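Local coordinates for protein Exo-beta-1,3-glucanase (Streptomyces sp. SirexAA-E, PDB 4PEY) that hydrolyses laminarin and laminarioligosaccharides from their non-reducing ends, producing glucose and laminaribiose, at residues Q172-T177 against F454-K459; H398-R403 against F434-N439; W190-S195 against P208-L213; G450-Y455 against W492-Y497. The protein carries 1 engineered substitution. All coordinates share one frame; numbering follows the deposited sequence.

Contact 1 (Q172-T177 against F454-K459); sequences QQQWYT and FYQNAK. Engineered in segment 454-459: A458 (natural residue Glu). With BGC (beta-D-glucopyranose), chain B; BGC (beta-D-glucopyranose), chain C.
The F454 ring packs against strand 174-177, and Y176 lies against it: Y176 CB sits over one face of the F454 ring, 3.5 Å from F454 CG. The two side chains slide past each other in opposite directions, ring planes 24° apart, so the rings scarcely overlap. At the rim of the same phenyl group, F454 CZ meets Q174 CG at 3.6 Å, near the ring plane. Two residues on, Q456 CG, anti to the backbone N (chi1 -176°), packs on Q174 CD at 3.7 Å, and the two amide planes stand 30° apart. Q174 OE1 bonds to Y497 OH, and the Q456 amide is held by Q130 and, through NE2, by E436. No hydrogen bond joins the segments. A458, engineered from the glutamate inferred to be the proton donor, follows on the same strand, while Q173 NE2 gives hydrogen bonds to O2 of both glucose B and glucose C. The contact thus joins the two tandem beta-helix domains of a family 55 hydrolase beside the bound sugar. The strand axes run 7.8 Å apart, with strand 191-198 beside 174-178 on one domain and strands 429-436 and 489-498 flanking 450-458 on the other.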
# COMPACT_ATOMS: atom_id res chain seq x y z
N GLN A 172 16.09 6.53 3.12
CA GLN A 172 14.68 6.51 2.73
C GLN A 172 14.14 7.91 2.47
O GLN A 172 14.24 8.78 3.33
CB GLN A 172 13.84 5.85 3.82
CG GLN A 172 13.94 4.33 3.86
CD GLN A 172 13.20 3.66 2.72
OE1 GLN A 172 12.54 4.33 1.92
NE2 GLN A 172 13.31 2.35 2.63
N GLN A 173 13.55 8.12 1.30
CA GLN A 173 13.02 9.44 0.93
C GLN A 173 11.88 9.88 1.84
O GLN A 173 11.79 11.05 2.24
CB GLN A 173 12.50 9.41 -0.51
CG GLN A 173 13.55 9.19 -1.57
CD GLN A 173 12.93 8.80 -2.90
OE1 GLN A 173 11.70 8.90 -3.11
NE2 GLN A 173 13.76 8.31 -3.80
N GLN A 174 10.99 8.94 2.12
CA GLN A 174 9.74 9.25 2.80
C GLN A 174 9.26 8.00 3.52
O GLN A 174 9.77 6.91 3.26
CB GLN A 174 8.70 9.78 1.80
CG GLN A 174 8.15 8.75 0.80
CD GLN A 174 9.01 8.57 -0.44
OE1 GLN A 174 9.41 9.54 -1.11
NE2 GLN A 174 9.28 7.31 -0.78
N TRP A 175 8.30 8.16 4.42
CA TRP A 175 7.77 7.02 5.16
C TRP A 175 6.47 7.40 5.83
O TRP A 175 6.30 8.56 6.22
CB TRP A 175 8.78 6.54 6.22
CG TRP A 175 8.54 5.11 6.60
CD1 TRP A 175 7.69 4.64 7.56
CD2 TRP A 175 9.12 3.96 5.97
NE1 TRP A 175 7.73 3.26 7.59
CE2 TRP A 175 8.59 2.82 6.62
CE3 TRP A 175 10.05 3.79 4.94
CZ2 TRP A 175 8.97 1.52 6.26
CZ3 TRP A 175 10.42 2.49 4.58
CH2 TRP A 175 9.87 1.37 5.24
N TYR A 176 5.57 6.43 5.97
CA TYR A 176 4.36 6.58 6.78
C TYR A 176 4.30 5.53 7.87
O TYR A 176 4.45 4.33 7.61
CB TYR A 176 3.08 6.50 5.92
CG TYR A 176 1.80 6.64 6.73
CD1 TYR A 176 1.61 7.72 7.59
CD2 TYR A 176 0.79 5.69 6.63
CE1 TYR A 176 0.43 7.85 8.32
CE2 TYR A 176 -0.40 5.82 7.36
CZ TYR A 176 -0.57 6.90 8.20
OH TYR A 176 -1.74 7.01 8.91
N THR A 177 4.07 5.98 9.10
CA THR A 177 3.90 5.09 10.25
C THR A 177 2.59 5.45 10.93
O THR A 177 2.36 6.64 11.20
CB THR A 177 5.07 5.24 11.26
OG1 THR A 177 6.33 5.12 10.59
CG2 THR A 177 4.98 4.20 12.39
N PHE A 454 -0.46 11.21 4.60
CA PHE A 454 0.67 10.73 3.77
C PHE A 454 0.30 10.46 2.31
O PHE A 454 -0.52 9.60 1.99
CB PHE A 454 1.34 9.47 4.33
CG PHE A 454 2.54 9.05 3.52
CD1 PHE A 454 3.81 9.53 3.83
CD2 PHE A 454 2.40 8.21 2.42
CE1 PHE A 454 4.92 9.16 3.07
CE2 PHE A 454 3.49 7.85 1.66
CZ PHE A 454 4.76 8.31 1.98
N TYR A 455 0.98 11.18 1.41
CA TYR A 455 0.87 10.93 -0.02
C TYR A 455 2.25 10.91 -0.64
O TYR A 455 3.08 11.78 -0.36
CB TYR A 455 0.01 12.00 -0.70
CG TYR A 455 -0.19 11.80 -2.19
CD1 TYR A 455 -0.74 10.62 -2.68
CD2 TYR A 455 0.14 12.81 -3.11
CE1 TYR A 455 -0.95 10.43 -4.04
CE2 TYR A 455 -0.08 12.63 -4.48
CZ TYR A 455 -0.62 11.45 -4.94
OH TYR A 455 -0.84 11.25 -6.29
N GLN A 456 2.50 9.90 -1.47
CA GLN A 456 3.72 9.86 -2.28
C GLN A 456 3.35 9.66 -3.74
O GLN A 456 2.65 8.70 -4.09
CB GLN A 456 4.66 8.74 -1.83
CG GLN A 456 6.01 8.73 -2.60
CD GLN A 456 5.99 7.87 -3.86
OE1 GLN A 456 5.56 6.72 -3.85
NE2 GLN A 456 6.47 8.45 -4.97
N ASN A 457 3.82 10.58 -4.58
CA ASN A 457 3.64 10.48 -6.02
C ASN A 457 4.94 10.69 -6.76
O ASN A 457 5.81 11.43 -6.30
CB ASN A 457 2.61 11.50 -6.50
CG ASN A 457 2.69 11.74 -8.00
OD1 ASN A 457 3.40 12.64 -8.47
ND2 ASN A 457 1.97 10.92 -8.76
N ALA A 458 5.08 10.03 -7.91
CA ALA A 458 6.03 10.46 -8.92
C ALA A 458 5.25 10.57 -10.21
O ALA A 458 4.40 9.73 -10.49
CB ALA A 458 7.20 9.49 -9.06
N LYS A 459 5.53 11.61 -10.99
CA LYS A 459 4.83 11.83 -12.25
C LYS A 459 5.36 10.87 -13.32
O LYS A 459 6.41 10.25 -13.14
CB LYS A 459 4.97 13.29 -12.70
CG LYS A 459 4.22 14.29 -11.80
CD LYS A 459 2.70 14.05 -11.76
CE LYS A 459 2.06 14.15 -13.14
NZ LYS A 459 0.60 13.81 -13.12
C2 BGC B . 16.70 9.59 -4.46
C3 BGC B . 16.68 9.35 -5.97
C4 BGC B . 17.19 10.58 -6.71
C5 BGC B . 18.56 10.96 -6.14
C6 BGC B . 19.12 12.19 -6.83
C1 BGC B . 18.07 10.10 -4.01
O1 BGC B . 17.99 10.45 -2.64
O2 BGC B . 16.37 8.40 -3.79
O3 BGC B . 15.28 9.07 -6.35
O4 BGC B . 17.30 10.31 -8.09
O5 BGC B . 18.41 11.24 -4.77
O6 BGC B . 20.43 12.42 -6.35
C2 BGC C . 13.58 7.61 -7.13
C3 BGC C . 13.12 6.70 -8.26
C4 BGC C . 13.46 7.34 -9.60
C5 BGC C . 14.94 7.67 -9.64
C6 BGC C . 15.31 8.31 -10.97
C1 BGC C . 15.03 8.05 -7.30
O2 BGC C . 13.47 6.91 -5.91
O3 BGC C . 11.69 6.58 -8.08
O4 BGC C . 13.11 6.44 -10.64
O5 BGC C . 15.23 8.59 -8.59
O6 BGC C . 16.70 8.56 -11.01

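Contact 2 (H398-R403 against F434-N439); sequences HTWVWR and FVEHFN. With BGC (beta-D-glucopyranose), chain D.
Torsions bring W400, W402 and E436 together: both indoles have CG anti to the backbone N (chi1 -173° and -178°), while E436 CG lies anti to its carbonyl carbon and the chain runs on extended, carrying the carboxylate toward the sugar. The backbones are adjacent parallel strands of the C-terminal beta-helix, in register from W400 opposite F434 to W402 opposite E436, with V401 N bonded to F434 O and E436 N to V401 O. W400 NE1 reaches E436 OE1 at 2.9 Å in its own ring plane, on the anti side of the carboxylate but well out of the carboxylate plane. O3 of glucose D, the non-reducing-end unit, is gripped three times: it donates to E436 OE1 at 2.6 Å and accepts from H437 NE2 at 2.8 Å and, through a longer, more bent bond, from W402 NE1 at 3.1 Å. E436 OE2 takes the sugar O2 at 2.6 Å. Holding the terminal O3 this closely is consistent with an enzyme that works from the non-reducing end. On the other side of the sheet, V401 CG1 packs on F438 CZ at 3.5 Å. R403 NH1 meets H437 O at 3.0 Å in a nearly straight bond in the guanidinium plane; NH2 forms a salt bridge with D462 and NE bonds to N415 O. An alanine in place of R403 would probably leave H437 O, N415 O and the D462 carboxylate without their mates, and the loop after E436 less firmly held. R403 CB stands over the centre of the F438 ring.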
# COMPACT_ATOMS: atom_id res chain seq x y z
N HIS A 398 -3.16 2.03 3.15
CA HIS A 398 -2.06 1.51 2.33
C HIS A 398 -2.48 0.98 0.97
O HIS A 398 -2.97 -0.14 0.82
CB HIS A 398 -1.25 0.42 3.02
CG HIS A 398 0.08 0.20 2.37
ND1 HIS A 398 0.74 -1.01 2.41
CD2 HIS A 398 0.87 1.04 1.66
CE1 HIS A 398 1.89 -0.90 1.75
NE2 HIS A 398 1.98 0.33 1.29
N THR A 399 -2.28 1.82 -0.04
CA THR A 399 -2.41 1.39 -1.42
C THR A 399 -1.21 1.89 -2.21
O THR A 399 -0.62 2.92 -1.88
CB THR A 399 -3.74 1.89 -2.05
OG1 THR A 399 -3.91 1.28 -3.33
CG2 THR A 399 -3.74 3.38 -2.22
N TRP A 400 -0.81 1.11 -3.22
CA TRP A 400 0.14 1.55 -4.23
C TRP A 400 -0.52 1.33 -5.56
O TRP A 400 -0.78 0.18 -5.94
CB TRP A 400 1.47 0.78 -4.18
CG TRP A 400 2.58 1.30 -5.10
CD1 TRP A 400 2.86 2.60 -5.43
CD2 TRP A 400 3.57 0.50 -5.78
NE1 TRP A 400 3.96 2.66 -6.27
CE2 TRP A 400 4.42 1.39 -6.49
CE3 TRP A 400 3.83 -0.87 -5.85
CZ2 TRP A 400 5.50 0.94 -7.24
CZ3 TRP A 400 4.91 -1.32 -6.61
CH2 TRP A 400 5.72 -0.41 -7.31
N VAL A 401 -0.80 2.42 -6.26
CA VAL A 401 -1.46 2.37 -7.55
C VAL A 401 -0.42 2.87 -8.54
O VAL A 401 -0.05 4.04 -8.51
CB VAL A 401 -2.76 3.21 -7.54
CG1 VAL A 401 -3.44 3.20 -8.90
CG2 VAL A 401 -3.70 2.68 -6.47
N TRP A 402 0.05 1.98 -9.40
CA TRP A 402 1.31 2.19 -10.11
C TRP A 402 1.24 1.89 -11.59
O TRP A 402 1.09 0.73 -11.99
CB TRP A 402 2.39 1.31 -9.46
CG TRP A 402 3.81 1.38 -10.00
CD1 TRP A 402 4.71 2.39 -9.82
CD2 TRP A 402 4.50 0.35 -10.72
NE1 TRP A 402 5.93 2.06 -10.39
CE2 TRP A 402 5.82 0.82 -10.96
CE3 TRP A 402 4.14 -0.92 -11.20
CZ2 TRP A 402 6.77 0.06 -11.65
CZ3 TRP A 402 5.08 -1.66 -11.89
CH2 TRP A 402 6.38 -1.18 -12.10
N ARG A 403 1.33 2.93 -12.41
CA ARG A 403 1.57 2.73 -13.84
C ARG A 403 3.06 2.44 -14.00
O ARG A 403 3.90 3.24 -13.57
CB ARG A 403 1.14 3.95 -14.66
CG ARG A 403 1.55 3.84 -16.12
CD ARG A 403 1.03 4.97 -17.00
NE ARG A 403 1.63 4.85 -18.33
CZ ARG A 403 2.66 5.58 -18.76
NH1 ARG A 403 3.19 6.54 -18.02
NH2 ARG A 403 3.14 5.35 -19.97
N PHE A 434 -0.02 5.90 -2.03
CA PHE A 434 1.11 5.93 -2.96
C PHE A 434 0.56 5.76 -4.37
O PHE A 434 -0.01 4.71 -4.68
CB PHE A 434 2.11 4.78 -2.69
CG PHE A 434 2.72 4.76 -1.30
CD1 PHE A 434 1.98 4.39 -0.20
CD2 PHE A 434 4.08 5.02 -1.14
CE1 PHE A 434 2.56 4.33 1.06
CE2 PHE A 434 4.68 4.95 0.11
CZ PHE A 434 3.91 4.60 1.22
N VAL A 435 0.70 6.77 -5.23
CA VAL A 435 0.13 6.69 -6.58
C VAL A 435 1.10 7.33 -7.57
O VAL A 435 1.51 8.47 -7.37
CB VAL A 435 -1.25 7.41 -6.68
CG1 VAL A 435 -1.88 7.18 -8.06
CG2 VAL A 435 -2.20 6.94 -5.58
N GLU A 436 1.46 6.60 -8.64
CA GLU A 436 2.56 7.04 -9.52
C GLU A 436 2.41 6.79 -11.01
O GLU A 436 1.94 5.72 -11.42
CB GLU A 436 3.87 6.38 -9.11
CG GLU A 436 4.25 6.44 -7.65
CD GLU A 436 5.62 5.85 -7.45
OE1 GLU A 436 5.72 4.60 -7.52
OE2 GLU A 436 6.59 6.63 -7.29
N HIS A 437 2.83 7.79 -11.78
CA HIS A 437 3.19 7.71 -13.21
C HIS A 437 2.03 7.76 -14.20
O HIS A 437 2.23 7.48 -15.38
CB HIS A 437 4.04 6.46 -13.50
CG HIS A 437 5.22 6.28 -12.60
ND1 HIS A 437 6.15 7.28 -12.37
CD2 HIS A 437 5.64 5.21 -11.88
CE1 HIS A 437 7.08 6.83 -11.54
NE2 HIS A 437 6.79 5.59 -11.22
N PHE A 438 0.83 8.15 -13.75
CA PHE A 438 -0.32 8.17 -14.65
C PHE A 438 -0.22 9.28 -15.70
O PHE A 438 0.47 10.29 -15.50
CB PHE A 438 -1.60 8.26 -13.81
CG PHE A 438 -1.84 7.00 -13.07
CD1 PHE A 438 -2.60 5.98 -13.64
CD2 PHE A 438 -1.19 6.75 -11.87
CE1 PHE A 438 -2.74 4.76 -13.00
CE2 PHE A 438 -1.32 5.54 -11.23
CZ PHE A 438 -2.10 4.54 -11.79
N ASN A 439 -0.85 9.07 -16.86
CA ASN A 439 -0.71 10.03 -17.95
C ASN A 439 -1.40 11.36 -17.64
O ASN A 439 -0.98 12.40 -18.15
CB ASN A 439 -1.26 9.47 -19.28
CG ASN A 439 -0.52 8.23 -19.77
OD1 ASN A 439 -0.53 7.19 -19.11
ND2 ASN A 439 0.08 8.32 -20.95
C2 BGC D . 9.69 5.30 -8.24
C3 BGC D . 9.12 3.93 -8.60
C4 BGC D . 9.95 3.31 -9.72
C5 BGC D . 11.41 3.24 -9.29
C6 BGC D . 12.26 2.59 -10.37
C1 BGC D . 11.21 5.26 -8.04
O2 BGC D . 9.05 5.77 -7.06
O3 BGC D . 7.79 4.07 -9.04
O4 BGC D . 9.46 2.03 -10.05
O5 BGC D . 11.86 4.56 -9.08
O6 BGC D . 12.37 3.47 -11.47

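Contact 3 (W190-S195 against P208-L213); sequences WNMTFS and PPYTTL
Parallel strands 191-194 and 210-213, neighbouring rungs of the N-terminal domain, bring M192 opposite Y210, T193 opposite T211 and F194 opposite T212. Four backbone bonds alternate between them, from M192 N to P209 O through to L213 N to F194 O, the last 2.8 Å long. On the face carrying M192, Y210 and F194, the aromatic rings meet in an offset edge-to-face arrangement, planes 72° apart: the edge of F194 turns to the face of Y210, with F194 CE1 3.8 Å from Y210 CD1. M192 CB approaches the Y210 ring at its edge. Such in-register parallel pairing of strands on successive turns is the framework of a parallel beta-helix, and strand 210-220 is where its parallel run gives way to an antiparallel partner, 231-243. On the opposite face the two threonines lie side by side, pointing the same way, T193 OG1 3.6 Å from T211 CB. T193 OG1 donates to N191 OD1 at 2.8 Å, and a water lies within hydrogen-bonding distance of N191 OD1, P209 O and T211 OG1, while D524 is a further partner of T211 OG1. An alanine in place of T193 would probably leave N191 OD1 without its threonine donor, its amide freer to turn, and a gap beside T211 CB. P209, at the centre of an inverse gamma turn, sets its CB against W190 O at 3.3 Å.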
# COMPACT_ATOMS: atom_id res chain seq x y z
N TRP A 190 12.77 13.58 3.05
CA TRP A 190 11.82 14.50 2.40
C TRP A 190 10.46 14.57 3.09
O TRP A 190 9.85 15.65 3.13
CB TRP A 190 11.59 14.12 0.94
CG TRP A 190 12.81 14.18 0.06
CD1 TRP A 190 13.99 14.81 0.32
CD2 TRP A 190 12.97 13.53 -1.20
NE1 TRP A 190 14.87 14.61 -0.72
CE2 TRP A 190 14.26 13.83 -1.67
CE3 TRP A 190 12.12 12.75 -2.00
CZ2 TRP A 190 14.75 13.35 -2.89
CZ3 TRP A 190 12.60 12.27 -3.20
CH2 TRP A 190 13.90 12.58 -3.64
N ASN A 191 9.96 13.45 3.61
CA ASN A 191 8.60 13.42 4.14
C ASN A 191 8.36 12.22 5.04
O ASN A 191 7.97 11.16 4.55
CB ASN A 191 7.58 13.41 2.99
CG ASN A 191 6.14 13.21 3.47
OD1 ASN A 191 5.80 13.50 4.62
ND2 ASN A 191 5.29 12.69 2.58
N MET A 192 8.61 12.36 6.32
CA MET A 192 8.26 11.35 7.28
C MET A 192 7.01 11.74 8.05
O MET A 192 6.99 12.72 8.75
CB MET A 192 9.43 11.10 8.26
CG MET A 192 10.58 10.23 7.77
SD MET A 192 11.24 10.54 6.09
CE MET A 192 12.39 9.17 5.95
N THR A 193 5.95 10.99 7.84
CA THR A 193 4.65 11.29 8.42
C THR A 193 4.25 10.22 9.45
O THR A 193 4.49 9.02 9.25
CB THR A 193 3.57 11.42 7.31
OG1 THR A 193 3.88 12.55 6.48
CG2 THR A 193 2.17 11.61 7.88
N PHE A 194 3.64 10.68 10.54
CA PHE A 194 3.23 9.84 11.67
C PHE A 194 1.80 10.18 12.06
O PHE A 194 1.47 11.36 12.19
CB PHE A 194 4.14 10.08 12.88
CG PHE A 194 5.61 10.05 12.56
CD1 PHE A 194 6.26 11.19 12.09
CD2 PHE A 194 6.36 8.89 12.75
CE1 PHE A 194 7.62 11.16 11.80
CE2 PHE A 194 7.72 8.86 12.46
CZ PHE A 194 8.35 10.00 11.98
N SER A 195 0.95 9.18 12.27
CA SER A 195 -0.32 9.44 12.96
C SER A 195 -0.53 8.37 14.03
O SER A 195 -0.42 7.19 13.75
CB SER A 195 -1.51 9.52 11.99
OG SER A 195 -1.76 8.30 11.31
N PRO A 208 13.40 18.98 10.89
CA PRO A 208 13.39 17.91 9.89
C PRO A 208 11.98 17.79 9.30
O PRO A 208 11.05 18.34 9.89
CB PRO A 208 13.78 16.66 10.69
CG PRO A 208 14.39 17.16 11.95
CD PRO A 208 13.73 18.48 12.24
N PRO A 209 11.82 17.10 8.17
CA PRO A 209 10.50 17.06 7.53
C PRO A 209 9.56 16.06 8.21
O PRO A 209 9.16 15.05 7.61
CB PRO A 209 10.82 16.64 6.09
CG PRO A 209 12.07 15.81 6.22
CD PRO A 209 12.87 16.49 7.32
N TYR A 210 9.20 16.36 9.45
CA TYR A 210 8.31 15.52 10.24
C TYR A 210 6.89 16.10 10.30
O TYR A 210 6.67 17.21 10.80
CB TYR A 210 8.84 15.37 11.67
CG TYR A 210 10.14 14.62 11.81
CD1 TYR A 210 10.47 13.56 10.97
CD2 TYR A 210 11.04 14.95 12.82
CE1 TYR A 210 11.67 12.87 11.13
CE2 TYR A 210 12.23 14.27 12.98
CZ TYR A 210 12.54 13.23 12.13
OH TYR A 210 13.73 12.56 12.32
N THR A 211 5.93 15.32 9.80
CA THR A 211 4.51 15.64 9.89
C THR A 211 3.92 14.70 10.91
O THR A 211 3.87 13.50 10.68
CB THR A 211 3.81 15.47 8.53
OG1 THR A 211 4.37 16.38 7.58
CG2 THR A 211 2.30 15.71 8.65
N THR A 212 3.48 15.23 12.05
CA THR A 212 3.09 14.39 13.17
C THR A 212 1.70 14.71 13.68
O THR A 212 1.43 15.83 14.14
CB THR A 212 4.10 14.53 14.33
OG1 THR A 212 5.42 14.22 13.84
CG2 THR A 212 3.74 13.61 15.48
N LEU A 213 0.82 13.72 13.60
CA LEU A 213 -0.55 13.81 14.11
C LEU A 213 -0.68 12.93 15.35
O LEU A 213 -0.24 11.78 15.35
CB LEU A 213 -1.55 13.38 13.04
CG LEU A 213 -1.74 14.25 11.78
CD1 LEU A 213 -0.50 14.32 10.90
CD2 LEU A 213 -2.88 13.69 10.96
O HOH W 1 6.52 15.35 6.41

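Contact 4 (G450-Y455 against W492-Y497); sequences GKTIFY and WGMGSY
The side chains of Y455 and M494 cross obliquely on one side of the strand pair. Methionine SD leads its methyl back at a bent chi3 (72°), so that M494 CE comes to rest 3.7 Å from Y455 CB, while T452 CG2 approaches the same methyl at 4.1 Å, the side chains of T452 and M494 crossing at about a right angle. On the other side I453 and W492 are the pair: I453 CG1 lies 3.7 Å from W492 CE3, reached at a slant. T452 O lies at the edge of the indole, near its plane, 3.5 Å from W492 CE3. K451 CB also comes to this ring near its plane, and L213 of the other domain packs on both I453 and W492.

Backbone hydrogen bonds keep the two strands in register, I453 opposite W492 and Y455 opposite M494. W492 N bonds to T452 O, F454 N to W492 O, Y455 N to G493 O, and G495 N to Y455 O, this last donor standing above the carbonyl plane. F454 CA adds a CH...O approach to G493 O at 3.2 Å. Y455 O also receives a water that donates in turn to Y497 OH. At G495 a side chain would be crowded by the Y497 ring. Both chains turn at matching points: F454 and G493 have positive phi, 74° and 71°, and each corner passes the strand from one face of the coil to the next. Such aligned corners between parallel strands are typical of a right-handed parallel beta-helix, here that of the C-terminal domain.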
# COMPACT_ATOMS: atom_id res chain seq x y z
N GLY A 450 -13.00 14.75 2.41
CA GLY A 450 -11.93 13.78 2.28
C GLY A 450 -10.74 14.15 3.16
O GLY A 450 -10.50 15.33 3.45
N LYS A 451 -10.00 13.14 3.58
CA LYS A 451 -8.78 13.32 4.35
C LYS A 451 -7.71 12.37 3.83
O LYS A 451 -7.99 11.19 3.62
CB LYS A 451 -9.02 13.07 5.84
CG LYS A 451 -9.86 14.13 6.52
CD LYS A 451 -10.05 13.81 7.99
CE LYS A 451 -11.01 14.81 8.62
NZ LYS A 451 -11.35 14.48 10.03
N THR A 452 -6.50 12.90 3.62
CA THR A 452 -5.36 12.06 3.27
C THR A 452 -4.23 12.33 4.24
O THR A 452 -3.82 13.48 4.43
CB THR A 452 -4.87 12.33 1.82
OG1 THR A 452 -5.85 11.85 0.90
CG2 THR A 452 -3.54 11.60 1.55
N ILE A 453 -3.73 11.26 4.85
CA ILE A 453 -2.58 11.32 5.73
C ILE A 453 -1.48 10.49 5.06
O ILE A 453 -1.61 9.27 4.96
CB ILE A 453 -2.88 10.80 7.14
CG1 ILE A 453 -3.98 11.66 7.79
CG2 ILE A 453 -1.62 10.83 8.01
CD1 ILE A 453 -4.53 11.06 9.07
N PHE A 454 -0.46 11.21 4.60
CA PHE A 454 0.67 10.73 3.77
C PHE A 454 0.30 10.46 2.31
O PHE A 454 -0.52 9.60 1.99
CB PHE A 454 1.34 9.47 4.33
CG PHE A 454 2.54 9.05 3.52
CD1 PHE A 454 3.81 9.53 3.83
CD2 PHE A 454 2.40 8.21 2.42
CE1 PHE A 454 4.92 9.16 3.07
CE2 PHE A 454 3.49 7.85 1.66
CZ PHE A 454 4.76 8.31 1.98
N TYR A 455 0.98 11.18 1.41
CA TYR A 455 0.87 10.93 -0.02
C TYR A 455 2.25 10.91 -0.64
O TYR A 455 3.08 11.78 -0.36
CB TYR A 455 0.01 12.00 -0.70
CG TYR A 455 -0.19 11.80 -2.19
CD1 TYR A 455 -0.74 10.62 -2.68
CD2 TYR A 455 0.14 12.81 -3.11
CE1 TYR A 455 -0.95 10.43 -4.04
CE2 TYR A 455 -0.08 12.63 -4.48
CZ TYR A 455 -0.62 11.45 -4.94
OH TYR A 455 -0.84 11.25 -6.29
N TRP A 492 -2.29 15.92 4.76
CA TRP A 492 -1.08 16.07 5.57
C TRP A 492 0.08 15.26 5.00
O TRP A 492 -0.07 14.05 4.79
CB TRP A 492 -1.30 15.59 7.00
CG TRP A 492 -2.27 16.31 7.90
CD1 TRP A 492 -1.96 17.21 8.88
CD2 TRP A 492 -3.69 16.10 7.98
NE1 TRP A 492 -3.10 17.60 9.54
CE2 TRP A 492 -4.17 16.93 9.01
CE3 TRP A 492 -4.59 15.29 7.28
CZ2 TRP A 492 -5.53 16.99 9.36
CZ3 TRP A 492 -5.94 15.35 7.62
CH2 TRP A 492 -6.39 16.19 8.65
N GLY A 493 1.25 15.89 4.81
CA GLY A 493 2.48 15.15 4.52
C GLY A 493 2.47 14.55 3.12
O GLY A 493 2.41 13.33 2.96
N MET A 494 2.56 15.42 2.11
CA MET A 494 2.29 15.00 0.74
C MET A 494 3.36 15.48 -0.22
O MET A 494 3.69 16.67 -0.23
CB MET A 494 0.92 15.52 0.29
CG MET A 494 -0.19 15.27 1.31
SD MET A 494 -1.77 15.98 0.86
CE MET A 494 -2.24 14.89 -0.45
N GLY A 495 3.87 14.57 -1.04
CA GLY A 495 4.94 14.90 -1.98
C GLY A 495 4.72 14.35 -3.37
O GLY A 495 4.22 13.23 -3.54
N SER A 496 5.11 15.14 -4.37
CA SER A 496 5.10 14.73 -5.77
C SER A 496 6.48 14.97 -6.38
O SER A 496 7.02 16.05 -6.23
CB SER A 496 4.03 15.50 -6.56
OG SER A 496 4.09 15.21 -7.95
N TYR A 497 7.03 13.96 -7.06
CA TYR A 497 8.38 14.05 -7.62
C TYR A 497 8.33 13.92 -9.14
O TYR A 497 7.49 13.20 -9.68
CB TYR A 497 9.31 12.97 -7.04
CG TYR A 497 9.08 12.68 -5.58
CD1 TYR A 497 8.87 13.71 -4.66
CD2 TYR A 497 9.06 11.37 -5.11
CE1 TYR A 497 8.63 13.44 -3.32
CE2 TYR A 497 8.82 11.09 -3.78
CZ TYR A 497 8.62 12.13 -2.88
OH TYR A 497 8.39 11.85 -1.55
O HOH W 2 5.98 11.76 -0.08

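All four contacts are essentially buried, though contacts 3 and 4 include a few partly exposed residues. Contacts 2, 3 and 4 each join neighbouring parallel strands and rest on backbone hydrogen bonds; contact 1 alone joins strands of the two domains, and does so by side-chain packing. Contacts 1 and 4 share strand 450-458, which also pairs with strand 429-436 of contact 2, while strand 174-178 of contact 1 neighbours strand 191-198 of contact 3. Chemistry follows place: sugar-binding polar groups concentrate in contact 2 and in the glutamine at the edge of contact 1, whereas contact 4 is largely apolar and contact 3 puts an aromatic face behind a polar threonine–asparagine face; each has a bridging water.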